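Local coordinates for protein phosphoribosyl-AMP cyclohydrolase (Medicago truncatula, PDB 7BGM) that probably catalyses the second and third steps of histidine biosynthesis, hydrolysing phosphoribosyl-ATP to phosphoribosyl-AMP and diphosphate and then opening the adenine ring of phosphoribosyl-AMP, at residues A30-Q34 with E102-Y106; M33-N38 with T52-R56; L162-I166 with H196-L200; S48-T52 with F71-H75. One frame throughout, in Å; residues are numbered along the deposited sequence.

Contact 1. Residues A30-Q34 with E102-Y106; sequences AILMQ and ETCYY. With ZN (zinc ion), chain C.
A buried contact in the cyclohydrolase part of the chain sets the start of strand 31-37 against the turn that carries the zinc ligand C104. L32 lies level with T103 (CA to CA 4.5 Å). A single backbone hydrogen bond, from C104 N to L32 O (2.9 Å), joins the segments. L32 has phi/psi of -82/-47 and, with M33, faces A23 in a classic beta bulge. T103, chi1 p, points at the strand, its CB 3.3 Å from I31 O, and its OG1 accepts from Y105 N (3.1 Å), an ST turn. C104, chi1 m, carries SG to within 2.3 Å of the zinc; C97 of the same chain and C81 of the second subunit supply the other two thiolates, so the site spans the dimer. M33 CB, from an AMP-site residue, packs 3.8 Å from C104 SG, against a zinc ligand. The Y105 ring, chi1 m, reaches along the strand: CE2 is 3.6 Å from I31 CG2, and OH is 3.2 Å from Q34 CB. Y105 OH and Q34 OE1 both hydrogen-bond S85 of the second subunit. Strand 19-25 pairs with strand 31-37, while Y105 joins an antiparallel ladder with a strand of the other subunit, extending the sheet across the interface.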
loop_
_atom_site.group_PDB
_atom_site.type_symbol
_atom_site.label_atom_id
_atom_site.label_comp_id
_atom_site.label_asym_id
_atom_site.label_seq_id
_atom_site.Cartn_x
_atom_site.Cartn_y
_atom_site.Cartn_z
ATOM N N ALA A 30 3.442 -0.185 1.076
ATOM C CA ALA A 30 4.566 0.459 0.408
ATOM C C ALA A 30 5.381 -0.560 -0.365
ATOM O O ALA A 30 5.679 -1.659 0.138
ATOM C CB ALA A 30 5.461 1.151 1.449
ATOM N N ILE A 31 5.753 -0.200 -1.597
ATOM C CA ILE A 31 6.675 -1.037 -2.350
ATOM C C ILE A 31 8.085 -0.765 -1.833
ATOM O O ILE A 31 8.556 0.384 -1.850
ATOM C CB ILE A 31 6.566 -0.764 -3.845
ATOM C CG1 ILE A 31 5.125 -1.144 -4.327
ATOM C CG2 ILE A 31 7.631 -1.531 -4.629
ATOM C CD1 ILE A 31 4.750 -0.654 -5.725
ATOM N N LEU A 32 8.743 -1.817 -1.338
ATOM C CA LEU A 32 10.054 -1.686 -0.723
ATOM C C LEU A 32 11.155 -1.651 -1.769
ATOM O O LEU A 32 12.101 -0.842 -1.662
ATOM C CB LEU A 32 10.295 -2.865 0.228
ATOM C CG LEU A 32 9.214 -3.030 1.324
ATOM C CD1 LEU A 32 9.419 -4.305 2.166
ATOM C CD2 LEU A 32 9.177 -1.783 2.214
ATOM N N MET A 33 11.092 -2.583 -2.725
ATOM C CA MET A 33 12.156 -2.721 -3.738
ATOM C C MET A 33 11.627 -3.671 -4.803
ATOM O O MET A 33 10.672 -4.426 -4.570
ATOM C CB MET A 33 13.485 -3.277 -3.154
ATOM C CG MET A 33 13.309 -4.682 -2.583
ATOM S SD MET A 33 14.854 -5.454 -2.051
ATOM C CE MET A 33 15.626 -5.829 -3.629
ATOM N N GLN A 34 12.295 -3.672 -5.958
ATOM C CA GLN A 34 11.946 -4.613 -7.001
ATOM C C GLN A 34 13.241 -5.137 -7.598
ATOM O O GLN A 34 14.187 -4.361 -7.813
ATOM C CB GLN A 34 11.060 -3.960 -8.080
ATOM C CG GLN A 34 10.805 -4.864 -9.323
ATOM C CD GLN A 34 11.775 -4.553 -10.483
ATOM O OE1 GLN A 34 11.833 -3.423 -10.976
ATOM N NE2 GLN A 34 12.520 -5.561 -10.921
ATOM N N GLU A 102 13.862 4.433 3.404
ATOM C CA GLU A 102 12.992 3.372 3.894
ATOM C C GLU A 102 12.617 2.391 2.787
ATOM O O GLU A 102 12.500 1.172 3.024
ATOM C CB GLU A 102 11.756 4.011 4.513
ATOM C CG GLU A 102 10.952 3.100 5.295
ATOM C CD GLU A 102 10.029 3.876 6.195
ATOM O OE1 GLU A 102 10.523 4.670 7.021
ATOM O OE2 GLU A 102 8.824 3.739 6.031
ATOM N N THR A 103 12.433 2.907 1.575
ATOM C CA THR A 103 12.209 2.120 0.373
ATOM C C THR A 103 13.139 2.632 -0.695
ATOM O O THR A 103 13.741 3.723 -0.578
ATOM C CB THR A 103 10.776 2.213 -0.187
ATOM O OG1 THR A 103 10.626 3.506 -0.817
ATOM C CG2 THR A 103 9.736 2.028 0.956
ATOM N N CYS A 104 13.207 1.865 -1.766
ATOM C CA CYS A 104 14.054 2.286 -2.874
ATOM C C CYS A 104 13.412 3.375 -3.754
ATOM O O CYS A 104 14.070 3.865 -4.682
ATOM C CB CYS A 104 14.440 1.084 -3.739
ATOM S SG CYS A 104 15.513 -0.124 -2.948
ATOM N N TYR A 105 12.194 3.803 -3.482
ATOM C CA TYR A 105 11.431 4.683 -4.379
ATOM C C TYR A 105 11.219 6.027 -3.720
ATOM O O TYR A 105 10.308 6.204 -2.912
ATOM C CB TYR A 105 10.079 4.054 -4.784
ATOM C CG TYR A 105 10.227 2.761 -5.569
ATOM C CD1 TYR A 105 10.283 2.785 -6.980
ATOM C CD2 TYR A 105 10.371 1.524 -4.918
ATOM C CE1 TYR A 105 10.400 1.603 -7.708
ATOM C CE2 TYR A 105 10.513 0.343 -5.634
ATOM C CZ TYR A 105 10.510 0.384 -7.031
ATOM O OH TYR A 105 10.649 -0.811 -7.713
ATOM N N TYR A 106 12.121 6.967 -4.037
ATOM C CA TYR A 106 12.122 8.310 -3.475
ATOM C C TYR A 106 12.486 9.365 -4.526
ATOM O O TYR A 106 12.849 10.500 -4.163
ATOM C CB TYR A 106 13.106 8.360 -2.294
ATOM C CG TYR A 106 14.446 7.812 -2.637
ATOM C CD1 TYR A 106 15.373 8.607 -3.318
ATOM C CD2 TYR A 106 14.822 6.526 -2.245
ATOM C CE1 TYR A 106 16.616 8.129 -3.634
ATOM C CE2 TYR A 106 16.081 6.018 -2.566
ATOM C CZ TYR A 106 16.978 6.834 -3.260
ATOM O OH TYR A 106 18.235 6.389 -3.616
HETATM ZN ZN ZN C . 17.538 0.964 -3.181
#

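Contact 2. Residues M33-N38 with T52-R56; sequences MQGFAN and TFYSR
T52 opens strand 52-55, which crosses extended strand 33-37 at 81°, with the short axes 4.6 Å apart at closest approach; its carbonyl O lies 4.5 Å from A37 CB. F53, whose CA is 4.8 Å from that of A37, turns its ring (chi1 m) back along the first strand. M33, chi1 p and chi3 m, places CE over one face of that ring, 3.8 Å from the centroid in a CH-pi contact, and SD obliquely at 4.5 Å, a Met-aromatic contact. G35 CA is 4.1 Å from F53 CD1; a CB there would come to about 3.1 Å, so the missing side chain lets the ring sit close. Y54 N donates to F36 O (2.8 Å), the direct hydrogen bond between the segments, and water 1 accepts from F36 N (2.9 Å) and donates to Y54 O (2.8 Å). The Y54 ring, chi1 t, meets N38 ND2 at CD1 (3.4 Å), while N38 OD1 caps A41 N of helix 39-48. R56 lays its guanidinium against the F36 ring, CZ to CE1 3.4 Å. Strand 31-37 pairs with strand 19-25, strand 52-55 with strand 60-63, and W62 of the latter, an AMP-site residue, packs on M33.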
loop_
_atom_site.group_PDB
_atom_site.type_symbol
_atom_site.label_atom_id
_atom_site.label_comp_id
_atom_site.label_asym_id
_atom_site.label_seq_id
_atom_site.Cartn_x
_atom_site.Cartn_y
_atom_site.Cartn_z
ATOM N N MET A 33 11.092 -2.583 -2.725
ATOM C CA MET A 33 12.156 -2.721 -3.738
ATOM C C MET A 33 11.627 -3.671 -4.803
ATOM O O MET A 33 10.672 -4.426 -4.570
ATOM C CB MET A 33 13.485 -3.277 -3.154
ATOM C CG MET A 33 13.309 -4.682 -2.583
ATOM S SD MET A 33 14.854 -5.454 -2.051
ATOM C CE MET A 33 15.626 -5.829 -3.629
ATOM N N GLN A 34 12.295 -3.672 -5.958
ATOM C CA GLN A 34 11.946 -4.613 -7.001
ATOM C C GLN A 34 13.241 -5.137 -7.598
ATOM O O GLN A 34 14.187 -4.361 -7.813
ATOM C CB GLN A 34 11.060 -3.960 -8.080
ATOM C CG GLN A 34 10.805 -4.864 -9.323
ATOM C CD GLN A 34 11.775 -4.553 -10.483
ATOM O OE1 GLN A 34 11.833 -3.423 -10.976
ATOM N NE2 GLN A 34 12.520 -5.561 -10.921
ATOM N N GLY A 35 13.302 -6.473 -7.752
ATOM C CA GLY A 35 14.402 -7.110 -8.426
ATOM C C GLY A 35 13.950 -8.240 -9.317
ATOM O O GLY A 35 12.844 -8.201 -9.860
ATOM N N PHE A 36 14.797 -9.250 -9.478
ATOM C CA PHE A 36 14.498 -10.405 -10.307
ATOM C C PHE A 36 14.739 -11.656 -9.468
ATOM O O PHE A 36 15.478 -11.632 -8.471
ATOM C CB PHE A 36 15.348 -10.391 -11.627
ATOM C CG PHE A 36 14.932 -9.307 -12.548
ATOM C CD1 PHE A 36 15.426 -8.009 -12.388
ATOM C CD2 PHE A 36 13.993 -9.553 -13.543
ATOM C CE1 PHE A 36 14.986 -6.972 -13.203
ATOM C CE2 PHE A 36 13.565 -8.529 -14.382
ATOM C CZ PHE A 36 14.046 -7.236 -14.200
ATOM N N ALA A 37 14.076 -12.744 -9.834
ATOM C CA ALA A 37 14.243 -13.990 -9.122
ATOM C C ALA A 37 14.315 -15.119 -10.139
ATOM O O ALA A 37 13.594 -15.089 -11.139
ATOM C CB ALA A 37 13.088 -14.210 -8.140
ATOM N N ASN A 38 15.198 -16.097 -9.905
ATOM C CA ASN A 38 15.169 -17.335 -10.659
ATOM C C ASN A 38 14.519 -18.428 -9.802
ATOM O O ASN A 38 13.986 -18.162 -8.710
ATOM C CB ASN A 38 16.578 -17.730 -11.129
ATOM C CG ASN A 38 17.546 -17.938 -9.970
ATOM O OD1 ASN A 38 17.177 -17.770 -8.803
ATOM N ND2 ASN A 38 18.799 -18.275 -10.290
ATOM N N THR A 52 14.545 -13.155 -1.220
ATOM C CA THR A 52 15.776 -13.556 -1.891
ATOM C C THR A 52 15.626 -13.322 -3.386
ATOM O O THR A 52 14.558 -13.582 -3.965
ATOM C CB THR A 52 16.085 -15.032 -1.572
ATOM O OG1 THR A 52 16.229 -15.176 -0.156
ATOM C CG2 THR A 52 17.375 -15.483 -2.239
ATOM N N PHE A 53 16.710 -12.848 -4.006
ATOM C CA PHE A 53 16.705 -12.353 -5.378
ATOM C C PHE A 53 17.881 -12.953 -6.120
ATOM O O PHE A 53 18.786 -13.552 -5.525
ATOM C CB PHE A 53 16.800 -10.813 -5.430
ATOM C CG PHE A 53 15.674 -10.120 -4.720
ATOM C CD1 PHE A 53 14.489 -9.803 -5.393
ATOM C CD2 PHE A 53 15.796 -9.790 -3.375
ATOM C CE1 PHE A 53 13.419 -9.186 -4.714
ATOM C CE2 PHE A 53 14.757 -9.173 -2.696
ATOM C CZ PHE A 53 13.561 -8.837 -3.368
ATOM N N TYR A 54 17.874 -12.770 -7.432
ATOM C CA TYR A 54 19.040 -13.053 -8.271
ATOM C C TYR A 54 19.577 -11.747 -8.835
ATOM O O TYR A 54 18.836 -11.005 -9.485
ATOM C CB TYR A 54 18.660 -13.987 -9.407
ATOM C CG TYR A 54 19.798 -14.387 -10.310
ATOM C CD1 TYR A 54 20.667 -15.414 -9.950
ATOM C CD2 TYR A 54 19.994 -13.755 -11.530
ATOM C CE1 TYR A 54 21.702 -15.793 -10.781
ATOM C CE2 TYR A 54 21.042 -14.137 -12.377
ATOM C CZ TYR A 54 21.885 -15.149 -11.986
ATOM O OH TYR A 54 22.916 -15.536 -12.815
ATOM N N SER A 55 20.860 -11.476 -8.620
ATOM C CA SER A 55 21.481 -10.265 -9.161
ATOM C C SER A 55 21.940 -10.522 -10.595
ATOM O O SER A 55 22.771 -11.402 -10.837
ATOM C CB SER A 55 22.658 -9.809 -8.297
ATOM O OG SER A 55 23.501 -8.894 -9.002
ATOM N N ARG A 56 21.396 -9.755 -11.545
ATOM C CA ARG A 56 21.838 -9.895 -12.930
ATOM C C ARG A 56 23.295 -9.481 -13.091
ATOM O O ARG A 56 24.053 -10.136 -13.819
ATOM C CB ARG A 56 20.934 -9.081 -13.858
ATOM C CG ARG A 56 19.493 -9.588 -13.867
ATOM C CD ARG A 56 18.581 -8.725 -14.724
ATOM N NE ARG A 56 18.505 -7.351 -14.225
ATOM C CZ ARG A 56 17.885 -6.360 -14.859
ATOM N NH1 ARG A 56 17.279 -6.596 -16.016
ATOM N NH2 ARG A 56 17.865 -5.138 -14.334
HETATM O O HOH W 1 17.458 -8.736 -8.580
#

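Contact 3. Residues L162-I166 with H196-L200; sequences LCSKI and HAMVL
Two helical segments, on helices 159-178 and 183-204, pack antiparallel in the pyrophosphohydrolase part, which belongs to the all-helical MazG clan. Their local axes come within 9.5 Å, signed crossing angle -143°, and I166 lies nearest H196 (CA to CA 5.8 Å). Apolar packing dominates. L162, chi1 t and chi2 p, sends CD2 to within 3.9 Å of V199 CG1 and 4.0 Å of L200 CB. I166, chi1 m and chi2 t, brings CD1 to 3.7 Å from L200 CD1. Backbone contacts add to this: L162 CD1 lies 3.5 Å and I166 CD1 3.7 Å from H196 O, a carbonyl that accepts the helical bond from L200 N (3.2 Å). H196, chi1 m, points across the interface; L162 CD1 sits at the edge of its imidazole, and K165 CB approaches H196 CD2 at 3.5 Å. K165 NZ forms salt bridges with E168 and E169, H196 ND1 hydrogen-bonds to D192 O, and H196 NE2 is buried without a partner in the model. The chemistry is thus that of a largely apolar helix seam with a buried imidazole within it; at its edge K165, of an AMP site, meets E169, which binds zinc together with E189 and D192.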
loop_
_atom_site.group_PDB
_atom_site.type_symbol
_atom_site.label_atom_id
_atom_site.label_comp_id
_atom_site.label_asym_id
_atom_site.label_seq_id
_atom_site.Cartn_x
_atom_site.Cartn_y
_atom_site.Cartn_z
ATOM N N LEU A 162 -7.942 19.124 20.749
ATOM C CA LEU A 162 -7.805 17.924 19.923
ATOM C C LEU A 162 -8.648 16.773 20.458
ATOM O O LEU A 162 -9.353 16.101 19.693
ATOM C CB LEU A 162 -6.338 17.500 19.825
ATOM C CG LEU A 162 -6.062 16.198 19.054
ATOM C CD1 LEU A 162 -6.521 16.272 17.596
ATOM C CD2 LEU A 162 -4.581 15.840 19.142
ATOM N N CYS A 163 -8.563 16.507 21.763
ATOM C CA CYS A 163 -9.326 15.396 22.332
ATOM C C CYS A 163 -10.812 15.682 22.272
ATOM O O CYS A 163 -11.615 14.774 22.026
ATOM C CB CYS A 163 -8.897 15.134 23.776
ATOM S SG CYS A 163 -7.223 14.459 23.902
ATOM N N SER A 164 -11.189 16.944 22.482
ATOM C CA SER A 164 -12.565 17.364 22.269
ATOM C C SER A 164 -13.058 16.981 20.878
ATOM O O SER A 164 -14.153 16.425 20.723
ATOM C CB SER A 164 -12.675 18.873 22.469
ATOM O OG SER A 164 -14.026 19.270 22.407
ATOM N N LYS A 165 -12.252 17.275 19.849
ATOM C CA LYS A 165 -12.643 16.969 18.475
ATOM C C LYS A 165 -12.733 15.463 18.231
ATOM O O LYS A 165 -13.630 15.002 17.522
ATOM C CB LYS A 165 -11.655 17.603 17.486
ATOM C CG LYS A 165 -11.759 19.133 17.374
ATOM C CD LYS A 165 -13.105 19.579 16.813
ATOM C CE LYS A 165 -13.430 18.899 15.478
ATOM N NZ LYS A 165 -14.886 18.996 15.142
ATOM N N ILE A 166 -11.797 14.681 18.780
ATOM C CA ILE A 166 -11.815 13.236 18.545
ATOM C C ILE A 166 -13.090 12.633 19.114
ATOM O O ILE A 166 -13.777 11.852 18.449
ATOM C CB ILE A 166 -10.560 12.572 19.144
ATOM C CG1 ILE A 166 -9.317 12.886 18.296
ATOM C CG2 ILE A 166 -10.751 11.055 19.248
ATOM C CD1 ILE A 166 -8.023 12.510 18.989
ATOM N N HIS A 196 -8.246 13.527 12.848
ATOM C CA HIS A 196 -7.983 13.982 14.212
ATOM C C HIS A 196 -7.244 12.917 15.020
ATOM O O HIS A 196 -6.323 13.237 15.788
ATOM C CB HIS A 196 -9.295 14.395 14.879
ATOM C CG HIS A 196 -9.870 15.656 14.313
ATOM N ND1 HIS A 196 -10.773 15.664 13.272
ATOM C CD2 HIS A 196 -9.649 16.954 14.631
ATOM C CE1 HIS A 196 -11.092 16.914 12.981
ATOM N NE2 HIS A 196 -10.426 17.716 13.796
ATOM N N ALA A 197 -7.598 11.643 14.833
ATOM C CA ALA A 197 -6.855 10.599 15.519
ATOM C C ALA A 197 -5.391 10.626 15.101
ATOM O O ALA A 197 -4.499 10.467 15.938
ATOM C CB ALA A 197 -7.471 9.230 15.252
ATOM N N MET A 198 -5.120 10.825 13.802
ATOM C CA MET A 198 -3.731 10.821 13.364
ATOM C C MET A 198 -2.938 11.998 13.928
ATOM O O MET A 198 -1.713 11.892 14.077
ATOM C CB MET A 198 -3.673 10.775 11.838
ATOM C CG MET A 198 -3.949 9.363 11.397
ATOM S SD MET A 198 -4.204 9.268 9.643
ATOM C CE MET A 198 -2.526 9.561 9.105
ATOM N N VAL A 199 -3.595 13.123 14.229
ATOM C CA VAL A 199 -2.886 14.204 14.914
ATOM C C VAL A 199 -2.460 13.761 16.310
ATOM O O VAL A 199 -1.330 14.036 16.750
ATOM C CB VAL A 199 -3.738 15.487 14.951
ATOM C CG1 VAL A 199 -2.988 16.614 15.688
ATOM C CG2 VAL A 199 -4.096 15.912 13.527
ATOM N N LEU A 200 -3.344 13.051 17.023
ATOM C CA LEU A 200 -2.968 12.490 18.321
ATOM C C LEU A 200 -1.837 11.474 18.183
ATOM O O LEU A 200 -0.903 11.464 18.995
ATOM C CB LEU A 200 -4.191 11.865 19.013
ATOM C CG LEU A 200 -3.991 11.210 20.385
ATOM C CD1 LEU A 200 -5.284 11.315 21.241
ATOM C CD2 LEU A 200 -3.577 9.750 20.289
#

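Contact 4. Residues S48-T52 with F71-H75; sequences SRKAT and FINVH
Two backbone hydrogen bonds pin the chain after helix 39-48 to strand 72-74: V74 N to R49 O (2.9 Å) and A51 N to I72 O (3.0 Å). They flank K50, which forms a single beta bridge with N73 (CA to CA 4.9 Å). R49 leaves the helix with positive phi (55/31), and S48 OG accepts from K50 N (3.1 Å), an ST turn. Water 2 links R49 O to N73 OD1, 2.8 Å from each; water 3 joins A51 O (3.1 Å) to I72 N (2.9 Å). N73 ND2 hydrogen-bonds D93 OD1. K50, chi1 m and then t throughout, extends NZ over the face of the F71 ring, 3.7 Å from its centroid, a cation-pi contact. A51 CB packs 3.9 Å from I72 CB and 4.2 Å from V74 CG2. F110 of the second subunit covers R49 and V74. The arrangement is a single antiparallel bridge joining the chain after helix 39-48 to strand 72-74, which pairs with strand 85-92 in the cyclohydrolase sheet, close to K64 and G65 of the AMP sites.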
loop_
_atom_site.group_PDB
_atom_site.type_symbol
_atom_site.label_atom_id
_atom_site.label_comp_id
_atom_site.label_asym_id
_atom_site.label_seq_id
_atom_site.Cartn_x
_atom_site.Cartn_y
_atom_site.Cartn_z
ATOM N N SER A 48 13.178 -20.101 3.457
ATOM C CA SER A 48 13.784 -19.294 4.518
ATOM C C SER A 48 12.857 -18.209 5.043
ATOM O O SER A 48 13.145 -17.636 6.107
ATOM C CB SER A 48 15.074 -18.612 4.026
ATOM O OG SER A 48 14.792 -17.539 3.134
ATOM N N ARG A 49 11.785 -17.908 4.310
ATOM C CA ARG A 49 10.886 -16.787 4.600
ATOM C C ARG A 49 11.638 -15.462 4.681
ATOM O O ARG A 49 11.236 -14.560 5.418
ATOM C CB ARG A 49 10.093 -17.056 5.881
ATOM C CG ARG A 49 9.430 -18.429 5.899
ATOM C CD ARG A 49 8.342 -18.499 4.844
ATOM N NE ARG A 49 7.366 -19.540 5.143
ATOM C CZ ARG A 49 6.338 -19.360 5.967
ATOM N NH1 ARG A 49 6.158 -18.183 6.562
ATOM N NH2 ARG A 49 5.487 -20.349 6.200
ATOM N N LYS A 50 12.726 -15.321 3.915
ATOM C CA LYS A 50 13.447 -14.062 3.759
ATOM C C LYS A 50 13.529 -13.742 2.274
ATOM O O LYS A 50 13.886 -14.621 1.479
ATOM C CB LYS A 50 14.832 -14.185 4.402
ATOM C CG LYS A 50 14.698 -14.317 5.888
ATOM C CD LYS A 50 16.026 -14.344 6.595
ATOM C CE LYS A 50 15.783 -14.392 8.081
ATOM N NZ LYS A 50 17.043 -14.052 8.820
ATOM N N ALA A 51 13.174 -12.505 1.900
ATOM C CA ALA A 51 13.145 -12.123 0.483
ATOM C C ALA A 51 14.510 -12.335 -0.164
ATOM O O ALA A 51 15.505 -11.728 0.254
ATOM C CB ALA A 51 12.708 -10.654 0.312
ATOM N N THR A 52 14.545 -13.155 -1.220
ATOM C CA THR A 52 15.776 -13.556 -1.891
ATOM C C THR A 52 15.626 -13.322 -3.386
ATOM O O THR A 52 14.558 -13.582 -3.965
ATOM C CB THR A 52 16.085 -15.032 -1.572
ATOM O OG1 THR A 52 16.229 -15.176 -0.156
ATOM C CG2 THR A 52 17.375 -15.483 -2.239
ATOM N N PHE A 71 16.457 -7.537 6.884
ATOM C CA PHE A 71 15.748 -8.596 6.177
ATOM C C PHE A 71 14.295 -8.217 5.920
ATOM O O PHE A 71 13.675 -7.443 6.662
ATOM C CB PHE A 71 15.773 -9.902 6.970
ATOM C CG PHE A 71 17.167 -10.470 7.167
ATOM C CD1 PHE A 71 17.801 -11.154 6.131
ATOM C CD2 PHE A 71 17.852 -10.293 8.361
ATOM C CE1 PHE A 71 19.070 -11.685 6.270
ATOM C CE2 PHE A 71 19.143 -10.817 8.524
ATOM C CZ PHE A 71 19.770 -11.503 7.454
ATOM N N ILE A 72 13.732 -8.794 4.877
ATOM C CA ILE A 72 12.285 -8.697 4.644
ATOM C C ILE A 72 11.696 -10.059 4.947
ATOM O O ILE A 72 11.902 -11.028 4.197
ATOM C CB ILE A 72 11.941 -8.218 3.226
ATOM C CG1 ILE A 72 12.597 -6.849 2.944
ATOM C CG2 ILE A 72 10.391 -8.167 3.020
ATOM C CD1 ILE A 72 12.732 -6.579 1.412
ATOM N N ASN A 73 10.924 -10.127 6.040
ATOM C CA ASN A 73 10.368 -11.373 6.535
ATOM C C ASN A 73 9.068 -11.648 5.800
ATOM O O ASN A 73 8.096 -10.894 5.942
ATOM C CB ASN A 73 10.111 -11.283 8.030
ATOM C CG ASN A 73 11.363 -10.990 8.794
ATOM O OD1 ASN A 73 12.273 -11.826 8.853
ATOM N ND2 ASN A 73 11.451 -9.781 9.354
ATOM N N VAL A 74 9.053 -12.713 5.011
ATOM C CA VAL A 74 7.996 -12.933 4.040
ATOM C C VAL A 74 6.784 -13.611 4.687
ATOM O O VAL A 74 6.892 -14.700 5.262
ATOM C CB VAL A 74 8.514 -13.735 2.843
ATOM C CG1 VAL A 74 7.369 -13.997 1.900
ATOM C CG2 VAL A 74 9.586 -12.894 2.123
ATOM N N HIS A 75 5.617 -12.967 4.544
ATOM C CA HIS A 75 4.335 -13.474 5.037
ATOM C C HIS A 75 3.537 -14.231 3.975
ATOM O O HIS A 75 2.765 -15.145 4.307
ATOM C CB HIS A 75 3.466 -12.313 5.516
ATOM C CG HIS A 75 3.843 -11.782 6.856
ATOM N ND1 HIS A 75 5.128 -11.398 7.183
ATOM C CD2 HIS A 75 3.089 -11.546 7.950
ATOM C CE1 HIS A 75 5.149 -10.972 8.436
ATOM N NE2 HIS A 75 3.926 -11.046 8.920
HETATM O O HOH W 2 11.562 -14.452 8.247
HETATM O O HOH W 3 15.190 -10.539 3.065
#

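From the N terminus, strand 31-37 begins both contact 1 and contact 2, which share M33 and Q34. Contact 2 closes first, at strand 52-55, closing a loop that holds helix 39-48. Contact 4 begins where contact 2 ends, sharing T52, and closes at strand 72-74. Contact 1 closes last of the three, at 102-106, and its long loop encloses contact 4. I72 packs on L32 and M33, uniting the three in one cyclohydrolase core. Contact 3 follows in series, its centre about 30 Å from that of contact 1, and joins two helices of the pyrophosphohydrolase part. All four contacts touch the second subunit.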